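Local structure of holo-[acyl-carrier-protein] synthase (Thermotoga maritima, 5XUM) at residues R30-R35 and E40-R45; E50-A55 and K83-F88; D67-E72 and V78-K83; V15-A20 and K36-F41. The protein is an AcpS-type member of the 4'-phosphopantetheinyl transferase superfamily, a protein of mixed helices and mainly antiparallel strands modelled here as an assembly of three chains. All blocks are in the same frame, centred on the assembly; numbering follows the deposited sequence.

In the fold
Helix 38-56 runs through most of this arrangement. Its N-terminal part enters interactions 4 and 1, whose centres lie about 6 Å apart and which share E40 and F41; its C-terminal part supplies one side of interaction 2, with a centre about 21 Å from that of interaction 1. Interaction 3 is the hairpin of strands 68-73 and 76-81, nested in the chain between the two segments of interaction 2 and sharing K83 with it. Interactions 4 and 1 close before 2 and 3 open. The hairpin touches both sites: R35 and R45 reach E72 and the carbonyl of F70, while V68 packs on F52, F53 and F85. Helix and hairpin thus tie the contacts into one unit.

Interaction 1. Residues R30-R35 and E40-R45; sequences RLFLTR and EFIAGR
F41 is the centre of the apolar contact, met by L31, F32 and R35 from the preceding helix and the turn after it. L31 comes to the edge of the F41 ring, its CD2 lying 3.7 Å from F41 CE1, whereas the backbone CA of F32 sits over one face. CG of F41 stands anti to the backbone N (chi1 -176°), which carries the ring across to helix 26-34. Among the aromatic groups, the F32 and F41 rings are nearly parallel, with planes at 23°, but slid so far apart that they barely overlap; F32 CD1 nevertheless approaches F41 CD2 to 3.5 Å. A CH-pi contact adds to this, I42 CD1 resting over one face of F32, 3.8 Å from the ring centroid. Two arginines complete the surroundings. R35 lays its CG 3.6 Å from F41 CD1, with its guanidinium plane almost perpendicular to the ring, and R45 sets one face of its guanidinium against F41 CE1. The chemistry implies a buried helix-helix contact held by apolar packing, while the polar ends of both arginines are bound on strand 68-73, R35 by a salt bridge to E72 and R45 by a hydrogen bond to the carbonyl of F70.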
loop_
_atom_site.group_PDB
_atom_site.type_symbol
_atom_site.label_atom_id
_atom_site.label_comp_id
_atom_site.label_asym_id
_atom_site.label_seq_id
_atom_site.Cartn_x
_atom_site.Cartn_y
_atom_site.Cartn_z
ATOM N N ARG A 30 -18.505 23.139 1.422
ATOM C CA ARG A 30 -19.875 22.717 1.723
ATOM C C ARG A 30 -19.906 21.596 2.763
ATOM O O ARG A 30 -20.792 21.559 3.620
ATOM C CB ARG A 30 -20.599 22.274 0.448
ATOM C CG ARG A 30 -21.164 23.417 -0.381
ATOM C CD ARG A 30 -21.793 22.908 -1.668
ATOM N NE ARG A 30 -20.796 22.675 -2.713
ATOM C CZ ARG A 30 -21.019 21.993 -3.834
ATOM N NH1 ARG A 30 -22.210 21.455 -4.073
ATOM N NH2 ARG A 30 -20.044 21.842 -4.721
ATOM N N LEU A 31 -18.934 20.689 2.678
ATOM C CA LEU A 31 -18.789 19.602 3.644
ATOM C C LEU A 31 -18.276 20.129 4.988
ATOM O O LEU A 31 -18.679 19.642 6.047
ATOM C CB LEU A 31 -17.857 18.519 3.085
ATOM C CG LEU A 31 -17.695 17.185 3.820
ATOM C CD1 LEU A 31 -18.998 16.397 3.866
ATOM C CD2 LEU A 31 -16.601 16.363 3.157
ATOM N N PHE A 32 -17.400 21.132 4.925
ATOM C CA PHE A 32 -16.828 21.793 6.103
ATOM C C PHE A 32 -17.887 22.459 6.989
ATOM O O PHE A 32 -17.788 22.414 8.219
ATOM C CB PHE A 32 -15.763 22.810 5.659
ATOM C CG PHE A 32 -15.094 23.550 6.789
ATOM C CD1 PHE A 32 -14.556 22.871 7.877
ATOM C CD2 PHE A 32 -14.968 24.935 6.741
ATOM C CE1 PHE A 32 -13.932 23.560 8.907
ATOM C CE2 PHE A 32 -14.340 25.630 7.765
ATOM C CZ PHE A 32 -13.823 24.940 8.850
ATOM N N LEU A 33 -18.896 23.062 6.361
ATOM C CA LEU A 33 -19.993 23.720 7.082
ATOM C C LEU A 33 -20.843 22.733 7.886
ATOM O O LEU A 33 -21.388 23.083 8.933
ATOM C CB LEU A 33 -20.881 24.516 6.116
ATOM C CG LEU A 33 -20.292 25.742 5.404
ATOM C CD1 LEU A 33 -21.186 26.172 4.249
ATOM C CD2 LEU A 33 -20.062 26.902 6.365
ATOM N N THR A 34 -20.940 21.502 7.387
ATOM C CA THR A 34 -21.698 20.433 8.040
ATOM C C THR A 34 -20.972 19.893 9.276
ATOM O O THR A 34 -21.605 19.391 10.206
ATOM C CB THR A 34 -21.961 19.260 7.067
ATOM O OG1 THR A 34 -22.220 19.766 5.751
ATOM C CG2 THR A 34 -23.152 18.420 7.526
ATOM N N ARG A 35 -19.646 20.012 9.280
ATOM C CA ARG A 35 -18.804 19.390 10.305
ATOM C C ARG A 35 -18.854 20.065 11.672
ATOM O O ARG A 35 -18.761 21.289 11.781
ATOM C CB ARG A 35 -17.353 19.280 9.820
ATOM C CG ARG A 35 -17.136 18.184 8.791
ATOM C CD ARG A 35 -17.313 16.809 9.413
ATOM N NE ARG A 35 -18.052 15.912 8.530
ATOM C CZ ARG A 35 -17.503 14.950 7.794
ATOM N NH1 ARG A 35 -18.273 14.195 7.024
ATOM N NH2 ARG A 35 -16.192 14.738 7.828
ATOM N N GLU A 40 -10.360 19.609 13.292
ATOM C CA GLU A 40 -10.013 18.259 12.865
ATOM C C GLU A 40 -10.186 18.072 11.364
ATOM O O GLU A 40 -9.344 17.450 10.714
ATOM C CB GLU A 40 -10.868 17.228 13.590
ATOM C CG GLU A 40 -10.374 16.865 14.976
ATOM C CD GLU A 40 -10.735 15.441 15.344
ATOM O OE1 GLU A 40 -11.865 15.004 15.030
ATOM O OE2 GLU A 40 -9.888 14.755 15.951
ATOM N N PHE A 41 -11.287 18.601 10.829
ATOM C CA PHE A 41 -11.597 18.471 9.409
ATOM C C PHE A 41 -10.512 19.105 8.546
ATOM O O PHE A 41 -10.051 18.499 7.578
ATOM C CB PHE A 41 -12.966 19.078 9.080
ATOM C CG PHE A 41 -13.380 18.892 7.646
ATOM C CD1 PHE A 41 -13.962 17.700 7.225
ATOM C CD2 PHE A 41 -13.177 19.903 6.710
ATOM C CE1 PHE A 41 -14.342 17.523 5.901
ATOM C CE2 PHE A 41 -13.552 19.732 5.384
ATOM C CZ PHE A 41 -14.136 18.541 4.979
ATOM N N ILE A 42 -10.110 20.319 8.916
ATOM C CA ILE A 42 -9.082 21.066 8.197
ATOM C C ILE A 42 -7.738 20.356 8.274
ATOM O O ILE A 42 -7.049 20.212 7.262
ATOM C CB ILE A 42 -8.946 22.514 8.735
ATOM C CG1 ILE A 42 -10.261 23.285 8.565
ATOM C CG2 ILE A 42 -7.789 23.247 8.062
ATOM C CD1 ILE A 42 -10.854 23.229 7.169
ATOM N N ALA A 43 -7.379 19.915 9.477
ATOM C CA ALA A 43 -6.145 19.174 9.702
ATOM C C ALA A 43 -6.111 17.900 8.851
ATOM O O ALA A 43 -5.099 17.599 8.216
ATOM C CB ALA A 43 -5.993 18.846 11.181
ATOM N N GLY A 44 -7.229 17.177 8.828
ATOM C CA GLY A 44 -7.358 15.949 8.048
ATOM C C GLY A 44 -7.225 16.160 6.548
ATOM O O GLY A 44 -6.556 15.382 5.866
ATOM N N ARG A 45 -7.861 17.212 6.036
ATOM C CA ARG A 45 -7.798 17.539 4.611
ATOM C C ARG A 45 -6.417 18.025 4.186
ATOM O O ARG A 45 -5.970 17.725 3.079
ATOM C CB ARG A 45 -8.879 18.555 4.217
ATOM C CG ARG A 45 -10.100 17.939 3.547
ATOM C CD ARG A 45 -10.738 16.859 4.405
ATOM N NE ARG A 45 -11.755 16.098 3.688
ATOM C CZ ARG A 45 -12.343 15.003 4.162
ATOM N NH1 ARG A 45 -12.015 14.527 5.359
ATOM N NH2 ARG A 45 -13.261 14.378 3.437
#

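Interaction 2. Residues E50-A55 and K83-F88; sequences EAFFKA and KDFGFF
The F85 ring presents one face to F52, whose edge points into it: F52 CE2 stands 3.9 Å above the plane, over the ring centre. This is a T-shaped pair, with centroids 5.2 Å apart and planes at 85°. F53 turns its edge to F85 as well, in an offset version of the same geometry with a centroid separation of 6.0 Å; the nearest atoms are F53 CE1 and F85 CE1, 3.9 Å apart. F53 in turn carries F52 CD2 over the centre of one of its own faces. At the edge of F52, F88 CZ lies 3.8 Å from F52 CE1, beside the place where F85 is met. The neighbours F52 and F53 diverge at the first torsion, F52 holding CG anti to its backbone N (chi1 175°) and F53 anti to its carbonyl carbon (chi1 -71°), yet both rings converge on F85. Edge hydrogens directed at the pi cloud probably add a small electrostatic term to the apolar packing. V68 of strand 68-73 touches F52, F53 and F85, and L107 of strand 100-108 meets F52 and F88. The arrangement is an aromatic cluster of F52, F53 and F85, joining helix 38-56 to the loop before strand 90-97 in the hydrophobic core.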
loop_
_atom_site.group_PDB
_atom_site.type_symbol
_atom_site.label_atom_id
_atom_site.label_comp_id
_atom_site.label_asym_id
_atom_site.label_seq_id
_atom_site.Cartn_x
_atom_site.Cartn_y
_atom_site.Cartn_z
ATOM N N GLU A 50 -1.397 16.655 1.396
ATOM C CA GLU A 50 0.050 16.460 1.516
ATOM C C GLU A 50 0.460 15.033 1.151
ATOM O O GLU A 50 1.399 14.836 0.381
ATOM C CB GLU A 50 0.533 16.798 2.932
ATOM C CG GLU A 50 0.690 18.283 3.217
ATOM C CD GLU A 50 1.993 18.852 2.682
ATOM O OE1 GLU A 50 2.913 19.092 3.492
ATOM O OE2 GLU A 50 2.105 19.055 1.456
ATOM N N ALA A 51 -0.250 14.047 1.705
ATOM C CA ALA A 51 -0.024 12.639 1.364
ATOM C C ALA A 51 -0.220 12.365 -0.132
ATOM O O ALA A 51 0.549 11.606 -0.730
ATOM C CB ALA A 51 -0.918 11.732 2.195
ATOM N N PHE A 52 -1.234 12.986 -0.731
ATOM C CA PHE A 52 -1.492 12.833 -2.169
ATOM C C PHE A 52 -0.313 13.318 -3.016
ATOM O O PHE A 52 0.159 12.600 -3.897
ATOM C CB PHE A 52 -2.792 13.536 -2.591
ATOM C CG PHE A 52 -3.035 13.521 -4.079
ATOM C CD1 PHE A 52 -3.449 12.356 -4.722
ATOM C CD2 PHE A 52 -2.838 14.671 -4.843
ATOM C CE1 PHE A 52 -3.667 12.341 -6.098
ATOM C CE2 PHE A 52 -3.054 14.661 -6.216
ATOM C CZ PHE A 52 -3.471 13.495 -6.844
ATOM N N PHE A 53 0.166 14.530 -2.743
ATOM C CA PHE A 53 1.287 15.080 -3.502
ATOM C C PHE A 53 2.602 14.335 -3.276
ATOM O O PHE A 53 3.440 14.282 -4.176
ATOM C CB PHE A 53 1.433 16.587 -3.271
ATOM C CG PHE A 53 0.345 17.398 -3.915
ATOM C CD1 PHE A 53 0.258 17.496 -5.301
ATOM C CD2 PHE A 53 -0.600 18.057 -3.142
ATOM C CE1 PHE A 53 -0.750 18.238 -5.900
ATOM C CE2 PHE A 53 -1.610 18.799 -3.736
ATOM C CZ PHE A 53 -1.682 18.891 -5.114
ATOM N N LYS A 54 2.771 13.755 -2.088
ATOM C CA LYS A 54 3.902 12.863 -1.808
ATOM C C LYS A 54 3.838 11.599 -2.669
ATOM O O LYS A 54 4.865 11.123 -3.158
ATOM C CB LYS A 54 3.954 12.473 -0.325
ATOM C CG LYS A 54 4.484 13.553 0.609
ATOM C CD LYS A 54 4.851 12.945 1.954
ATOM C CE LYS A 54 5.391 13.980 2.928
ATOM N NZ LYS A 54 4.292 14.670 3.652
ATOM N N ALA A 55 2.630 11.065 -2.841
ATOM C CA ALA A 55 2.395 9.878 -3.671
ATOM C C ALA A 55 2.697 10.110 -5.161
ATOM O O ALA A 55 3.100 9.181 -5.864
ATOM C CB ALA A 55 0.970 9.372 -3.482
ATOM N N LYS A 83 -7.755 18.420 -11.969
ATOM C CA LYS A 83 -6.626 18.557 -12.878
ATOM C C LYS A 83 -6.087 17.160 -13.191
ATOM O O LYS A 83 -6.406 16.201 -12.487
ATOM C CB LYS A 83 -5.540 19.419 -12.220
ATOM C CG LYS A 83 -4.609 20.128 -13.189
ATOM C CD LYS A 83 -3.695 21.120 -12.487
ATOM C CE LYS A 83 -4.340 22.491 -12.343
ATOM N NZ LYS A 83 -3.377 23.498 -11.813
ATOM N N ASP A 84 -5.296 17.043 -14.255
ATOM C CA ASP A 84 -4.600 15.796 -14.558
ATOM C C ASP A 84 -3.282 15.721 -13.791
ATOM O O ASP A 84 -2.404 16.571 -13.964
ATOM C CB ASP A 84 -4.357 15.653 -16.065
ATOM C CG ASP A 84 -5.600 15.207 -16.822
ATOM O OD1 ASP A 84 -6.492 14.584 -16.208
ATOM O OD2 ASP A 84 -5.679 15.470 -18.042
ATOM N N PHE A 85 -3.161 14.708 -12.936
ATOM C CA PHE A 85 -1.956 14.499 -12.134
ATOM C C PHE A 85 -1.166 13.268 -12.584
ATOM O O PHE A 85 0.010 13.125 -12.254
ATOM C CB PHE A 85 -2.307 14.379 -10.645
ATOM C CG PHE A 85 -2.961 15.606 -10.069
ATOM C CD1 PHE A 85 -2.205 16.723 -9.732
ATOM C CD2 PHE A 85 -4.335 15.639 -9.852
ATOM C CE1 PHE A 85 -2.806 17.852 -9.197
ATOM C CE2 PHE A 85 -4.943 16.766 -9.318
ATOM C CZ PHE A 85 -4.177 17.875 -8.993
ATOM N N GLY A 86 -1.824 12.386 -13.335
ATOM C CA GLY A 86 -1.209 11.151 -13.827
ATOM C C GLY A 86 -2.243 10.219 -14.426
ATOM O O GLY A 86 -3.403 10.604 -14.604
ATOM N N PHE A 87 -1.835 8.990 -14.736
ATOM C CA PHE A 87 -2.759 8.013 -15.319
ATOM C C PHE A 87 -3.209 6.917 -14.347
ATOM O O PHE A 87 -3.792 5.912 -14.762
ATOM C CB PHE A 87 -2.214 7.427 -16.636
ATOM C CG PHE A 87 -0.990 6.567 -16.473
ATOM C CD1 PHE A 87 -1.094 5.179 -16.487
ATOM C CD2 PHE A 87 0.271 7.141 -16.331
ATOM C CE1 PHE A 87 0.032 4.380 -16.345
ATOM C CE2 PHE A 87 1.401 6.349 -16.188
ATOM C CZ PHE A 87 1.282 4.966 -16.196
ATOM N N PHE A 88 -2.943 7.114 -13.055
ATOM C CA PHE A 88 -3.497 6.228 -12.035
ATOM C C PHE A 88 -5.019 6.311 -12.108
ATOM O O PHE A 88 -5.573 7.390 -12.326
ATOM C CB PHE A 88 -2.985 6.596 -10.628
ATOM C CG PHE A 88 -3.307 8.007 -10.206
ATOM C CD1 PHE A 88 -2.425 9.049 -10.478
ATOM C CD2 PHE A 88 -4.490 8.295 -9.529
ATOM C CE1 PHE A 88 -2.721 10.350 -10.097
ATOM C CE2 PHE A 88 -4.795 9.595 -9.148
ATOM C CZ PHE A 88 -3.907 10.624 -9.429
#

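Interaction 3. Residues D67-E72 and V78-K83; sequences DVEFLE and VLCVHK
Strands 68-72 and 78-81 pair as an antiparallel beta hairpin, with E69-C80 and L71-V78 as hydrogen-bonded pairs and V68-V81 and F70-L79 as non-hydrogen-bonded ones. The E69 N to C80 O bond is 2.8 Å long and nearly straight (171°), and H82 N to D67 O adds a further bond next to the V68-V81 pair. On the face bearing V68, F70, L79 and V81, L79 CD1 touches two partners, tightly against V68 CG1 at 3.4 Å and 3.7 Å from F70 CZ; this face covers helix 38-56 through F52 and L48. The other face holds E69, L71, V78 and C80, with L166 packed on the last three. K83, bent at chi3 (-87°), brings NZ to D67 OD2 at 3.0 Å in a salt bridge from above the carboxylate plane; the same oxygen accepts from S64 N. The E69 carboxylate is gripped at both oxygens, OE2 by E28 N, while H82 NE2 donates to E69 OE1 at 2.7 Å, on its anti side but 29° out of the carboxylate plane.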
loop_
_atom_site.group_PDB
_atom_site.type_symbol
_atom_site.label_atom_id
_atom_site.label_comp_id
_atom_site.label_asym_id
_atom_site.label_seq_id
_atom_site.Cartn_x
_atom_site.Cartn_y
_atom_site.Cartn_z
ATOM N N ASP A 67 -6.777 22.074 -6.131
ATOM C CA ASP A 67 -6.885 21.194 -7.304
ATOM C C ASP A 67 -7.227 19.752 -6.928
ATOM O O ASP A 67 -7.597 18.945 -7.788
ATOM C CB ASP A 67 -5.581 21.213 -8.110
ATOM C CG ASP A 67 -5.314 22.556 -8.768
ATOM O OD1 ASP A 67 -6.285 23.256 -9.122
ATOM O OD2 ASP A 67 -4.126 22.903 -8.942
ATOM N N VAL A 68 -7.088 19.435 -5.643
ATOM C CA VAL A 68 -7.355 18.096 -5.132
ATOM C C VAL A 68 -8.364 18.185 -3.991
ATOM O O VAL A 68 -8.126 18.868 -2.996
ATOM C CB VAL A 68 -6.065 17.422 -4.617
ATOM C CG1 VAL A 68 -6.325 15.972 -4.249
ATOM C CG2 VAL A 68 -4.964 17.503 -5.659
ATOM N N GLU A 69 -9.490 17.499 -4.142
ATOM C CA GLU A 69 -10.516 17.488 -3.108
ATOM C C GLU A 69 -10.697 16.103 -2.515
ATOM O O GLU A 69 -10.570 15.094 -3.210
ATOM C CB GLU A 69 -11.853 17.992 -3.657
ATOM C CG GLU A 69 -11.949 19.503 -3.765
ATOM C CD GLU A 69 -13.371 19.972 -3.999
ATOM O OE1 GLU A 69 -13.922 19.704 -5.089
ATOM O OE2 GLU A 69 -13.938 20.612 -3.089
ATOM N N PHE A 70 -10.983 16.066 -1.218
ATOM C CA PHE A 70 -11.345 14.829 -0.551
ATOM C C PHE A 70 -12.749 14.951 0.014
ATOM O O PHE A 70 -12.976 15.606 1.038
ATOM C CB PHE A 70 -10.318 14.452 0.520
ATOM C CG PHE A 70 -8.983 14.055 -0.045
ATOM C CD1 PHE A 70 -8.705 12.725 -0.332
ATOM C CD2 PHE A 70 -8.009 15.013 -0.308
ATOM C CE1 PHE A 70 -7.475 12.353 -0.856
ATOM C CE2 PHE A 70 -6.781 14.649 -0.837
ATOM C CZ PHE A 70 -6.513 13.317 -1.110
ATOM N N LEU A 71 -13.689 14.335 -0.695
ATOM C CA LEU A 71 -15.090 14.333 -0.302
ATOM C C LEU A 71 -15.375 13.083 0.520
ATOM O O LEU A 71 -14.442 12.410 0.970
ATOM C CB LEU A 71 -15.991 14.410 -1.541
ATOM C CG LEU A 71 -15.665 15.515 -2.556
ATOM C CD1 LEU A 71 -16.574 15.431 -3.773
ATOM C CD2 LEU A 71 -15.738 16.897 -1.920
ATOM N N GLU A 72 -16.652 12.778 0.727
ATOM C CA GLU A 72 -17.037 11.599 1.497
ATOM C C GLU A 72 -18.165 10.797 0.860
ATOM O O GLU A 72 -19.195 11.348 0.471
ATOM C CB GLU A 72 -17.407 11.982 2.933
ATOM C CG GLU A 72 -16.205 12.290 3.813
ATOM C CD GLU A 72 -16.512 12.231 5.297
ATOM O OE1 GLU A 72 -17.606 11.756 5.677
ATOM O OE2 GLU A 72 -15.648 12.660 6.090
ATOM N N VAL A 78 -12.940 10.303 -0.256
ATOM C CA VAL A 78 -12.821 9.922 -1.668
ATOM C C VAL A 78 -12.118 11.032 -2.449
ATOM O O VAL A 78 -12.452 12.212 -2.303
ATOM C CB VAL A 78 -14.199 9.612 -2.310
ATOM C CG1 VAL A 78 -14.034 9.109 -3.738
ATOM C CG2 VAL A 78 -14.965 8.584 -1.487
ATOM N N LEU A 79 -11.146 10.647 -3.275
ATOM C CA LEU A 79 -10.381 11.600 -4.076
ATOM C C LEU A 79 -11.212 12.184 -5.218
ATOM O O LEU A 79 -11.870 11.450 -5.961
ATOM C CB LEU A 79 -9.107 10.946 -4.634
ATOM C CG LEU A 79 -8.203 11.833 -5.505
ATOM C CD1 LEU A 79 -7.334 12.721 -4.632
ATOM C CD2 LEU A 79 -7.336 11.015 -6.450
ATOM N N CYS A 80 -11.174 13.509 -5.333
ATOM C CA CYS A 80 -11.754 14.225 -6.462
ATOM C C CYS A 80 -10.692 15.133 -7.072
ATOM O O CYS A 80 -10.162 16.024 -6.402
ATOM C CB CYS A 80 -12.981 15.040 -6.033
ATOM S SG CYS A 80 -13.755 15.985 -7.374
ATOM N N VAL A 81 -10.373 14.889 -8.339
ATOM C CA VAL A 81 -9.357 15.670 -9.043
ATOM C C VAL A 81 -9.996 16.728 -9.949
ATOM O O VAL A 81 -11.043 16.491 -10.556
ATOM C CB VAL A 81 -8.372 14.771 -9.838
ATOM C CG1 VAL A 81 -7.589 13.866 -8.893
ATOM C CG2 VAL A 81 -9.098 13.941 -10.892
ATOM N N HIS A 82 -9.369 17.899 -10.010
ATOM C CA HIS A 82 -9.813 18.986 -10.885
ATOM C C HIS A 82 -8.761 19.288 -11.911
ATOM O O HIS A 82 -8.849 20.274 -12.646
ATOM C CB HIS A 82 -10.148 20.230 -10.070
ATOM C CG HIS A 82 -11.326 20.051 -9.145
ATOM N ND1 HIS A 82 -12.595 20.243 -9.545
ATOM C CD2 HIS A 82 -11.388 19.680 -7.804
ATOM C CE1 HIS A 82 -13.430 20.011 -8.514
ATOM N NE2 HIS A 82 -12.690 19.666 -7.449
ATOM N N LYS A 83 -7.755 18.420 -11.969
ATOM C CA LYS A 83 -6.626 18.557 -12.878
ATOM C C LYS A 83 -6.087 17.160 -13.191
ATOM O O LYS A 83 -6.406 16.201 -12.487
ATOM C CB LYS A 83 -5.540 19.419 -12.220
ATOM C CG LYS A 83 -4.609 20.128 -13.189
ATOM C CD LYS A 83 -3.695 21.120 -12.487
ATOM C CE LYS A 83 -4.340 22.491 -12.343
ATOM N NZ LYS A 83 -3.377 23.498 -11.813
#

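Interaction 4. Residues V15-A20 and K36-F41; sequences VPEKFA and KRRREF
E17 and R38 meet at an oblique angle, the carboxylate plane turned 51° from the guanidinium plane. The resulting salt bridge uses one nitrogen and one oxygen: R38 NE donates to E17 OE1 at 3.0 Å. That oxygen lies in the guanidinium plane, whereas the nitrogen approaches from above the carboxylate. R38 bends at chi3 (81°), bringing NE back beside the glutamate, while its guanidinium also makes a cation-pi contact with F32. R39 leaves the helix differently. Its chain stays extended from CG to NE and passes alongside the loop until NE reaches the backbone carbonyl of V15, with 3.1 Å between R39 NE and V15 O and an angle of 147° at the hydrogen. Adjacent arginines therefore grip a side chain and a main-chain oxygen. At the start of the helix, R37 holds both oxygens of E40 side-on through NE and NH1, approaching from above the carboxylate plane. The loop between strand 2-11 and helix 20-23 here crosses the N-terminal end of helix 38-56, with V15 packed on I42 and A43 and E17 touching F32 of helix 26-34.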
loop_
_atom_site.group_PDB
_atom_site.type_symbol
_atom_site.label_atom_id
_atom_site.label_comp_id
_atom_site.label_asym_id
_atom_site.label_seq_id
_atom_site.Cartn_x
_atom_site.Cartn_y
_atom_site.Cartn_z
ATOM N N VAL A 15 -2.779 23.369 13.698
ATOM C CA VAL A 15 -3.346 23.726 12.394
ATOM C C VAL A 15 -4.426 24.800 12.580
ATOM O O VAL A 15 -5.426 24.561 13.261
ATOM C CB VAL A 15 -3.944 22.500 11.660
ATOM C CG1 VAL A 15 -4.569 22.913 10.332
ATOM C CG2 VAL A 15 -2.884 21.431 11.436
ATOM N N PRO A 16 -4.219 25.992 11.984
ATOM C CA PRO A 16 -5.203 27.070 12.100
ATOM C C PRO A 16 -6.439 26.818 11.242
ATOM O O PRO A 16 -6.324 26.318 10.120
ATOM C CB PRO A 16 -4.449 28.305 11.581
ATOM C CG PRO A 16 -3.011 27.913 11.527
ATOM C CD PRO A 16 -3.013 26.437 11.268
ATOM N N GLU A 17 -7.604 27.172 11.780
ATOM C CA GLU A 17 -8.881 27.042 11.080
ATOM C C GLU A 17 -8.962 27.999 9.885
ATOM O O GLU A 17 -9.707 27.753 8.933
ATOM C CB GLU A 17 -10.036 27.299 12.054
ATOM C CG GLU A 17 -11.375 26.704 11.639
ATOM C CD GLU A 17 -12.458 26.884 12.693
ATOM O OE1 GLU A 17 -13.598 27.235 12.320
ATOM O OE2 GLU A 17 -12.175 26.677 13.894
ATOM N N LYS A 18 -8.179 29.077 9.944
ATOM C CA LYS A 18 -8.110 30.085 8.881
ATOM C C LYS A 18 -7.498 29.554 7.579
ATOM O O LYS A 18 -7.606 30.196 6.533
ATOM C CB LYS A 18 -7.332 31.315 9.362
ATOM C CG LYS A 18 -8.056 32.159 10.402
ATOM C CD LYS A 18 -7.147 33.243 10.960
ATOM C CE LYS A 18 -7.854 34.066 12.025
ATOM N NZ LYS A 18 -6.975 35.133 12.583
ATOM N N PHE A 19 -6.858 28.386 7.652
ATOM C CA PHE A 19 -6.271 27.729 6.478
ATOM C C PHE A 19 -7.332 27.171 5.527
ATOM O O PHE A 19 -7.033 26.869 4.369
ATOM C CB PHE A 19 -5.313 26.612 6.910
ATOM C CG PHE A 19 -3.930 27.091 7.273
ATOM C CD1 PHE A 19 -2.904 26.175 7.474
ATOM C CD2 PHE A 19 -3.645 28.451 7.402
ATOM C CE1 PHE A 19 -1.627 26.599 7.811
ATOM C CE2 PHE A 19 -2.369 28.882 7.735
ATOM C CZ PHE A 19 -1.358 27.954 7.939
ATOM N N ALA A 20 -8.563 27.041 6.027
ATOM C CA ALA A 20 -9.705 26.551 5.245
ATOM C C ALA A 20 -9.876 27.277 3.913
ATOM O O ALA A 20 -10.181 26.654 2.895
ATOM C CB ALA A 20 -10.986 26.654 6.062
ATOM N N LYS A 36 -19.001 19.240 12.706
ATOM C CA LYS A 36 -19.005 19.700 14.092
ATOM C C LYS A 36 -17.584 20.038 14.551
ATOM O O LYS A 36 -17.341 21.123 15.080
ATOM C CB LYS A 36 -19.639 18.635 14.997
ATOM C CG LYS A 36 -19.618 18.953 16.485
ATOM C CD LYS A 36 -20.256 17.829 17.288
ATOM C CE LYS A 36 -19.704 17.767 18.704
ATOM N NZ LYS A 36 -18.303 17.257 18.730
ATOM N N ARG A 37 -16.654 19.109 14.342
ATOM C CA ARG A 37 -15.249 19.329 14.684
ATOM C C ARG A 37 -14.504 19.937 13.494
ATOM O O ARG A 37 -14.011 19.225 12.615
ATOM C CB ARG A 37 -14.599 18.031 15.173
ATOM C CG ARG A 37 -15.076 17.611 16.557
ATOM C CD ARG A 37 -14.935 16.115 16.796
ATOM N NE ARG A 37 -13.548 15.700 17.006
ATOM C CZ ARG A 37 -12.894 15.786 18.164
ATOM N NH1 ARG A 37 -11.635 15.377 18.244
ATOM N NH2 ARG A 37 -13.488 16.281 19.244
ATOM N N ARG A 38 -14.444 21.267 13.485
ATOM C CA ARG A 38 -13.934 22.035 12.350
ATOM C C ARG A 38 -12.417 21.957 12.209
ATOM O O ARG A 38 -11.904 21.807 11.098
ATOM C CB ARG A 38 -14.387 23.496 12.447
ATOM C CG ARG A 38 -15.895 23.678 12.363
ATOM C CD ARG A 38 -16.317 25.112 12.624
ATOM N NE ARG A 38 -16.171 25.965 11.443
ATOM C CZ ARG A 38 -17.054 26.045 10.449
ATOM N NH1 ARG A 38 -16.824 26.855 9.425
ATOM N NH2 ARG A 38 -18.166 25.317 10.468
ATOM N N ARG A 39 -11.708 22.053 13.333
ATOM C CA ARG A 39 -10.245 22.036 13.334
ATOM C C ARG A 39 -9.692 20.685 12.881
ATOM O O ARG A 39 -8.684 20.626 12.176
ATOM C CB ARG A 39 -9.703 22.402 14.716
ATOM C CG ARG A 39 -8.342 23.076 14.680
ATOM C CD ARG A 39 -8.002 23.687 16.027
ATOM N NE ARG A 39 -6.987 24.731 15.904
ATOM C CZ ARG A 39 -6.423 25.359 16.930
ATOM N NH1 ARG A 39 -6.760 25.052 18.176
ATOM N NH2 ARG A 39 -5.507 26.294 16.710
ATOM N N GLU A 40 -10.360 19.609 13.292
ATOM C CA GLU A 40 -10.013 18.259 12.865
ATOM C C GLU A 40 -10.186 18.072 11.364
ATOM O O GLU A 40 -9.344 17.450 10.714
ATOM C CB GLU A 40 -10.868 17.228 13.590
ATOM C CG GLU A 40 -10.374 16.865 14.976
ATOM C CD GLU A 40 -10.735 15.441 15.344
ATOM O OE1 GLU A 40 -11.865 15.004 15.030
ATOM O OE2 GLU A 40 -9.888 14.755 15.951
ATOM N N PHE A 41 -11.287 18.601 10.829
ATOM C CA PHE A 41 -11.597 18.471 9.409
ATOM C C PHE A 41 -10.512 19.105 8.546
ATOM O O PHE A 41 -10.051 18.499 7.578
ATOM C CB PHE A 41 -12.966 19.078 9.080
ATOM C CG PHE A 41 -13.380 18.892 7.646
ATOM C CD1 PHE A 41 -13.962 17.700 7.225
ATOM C CD2 PHE A 41 -13.177 19.903 6.710
ATOM C CE1 PHE A 41 -14.342 17.523 5.901
ATOM C CE2 PHE A 41 -13.552 19.732 5.384
ATOM C CZ PHE A 41 -14.136 18.541 4.979
#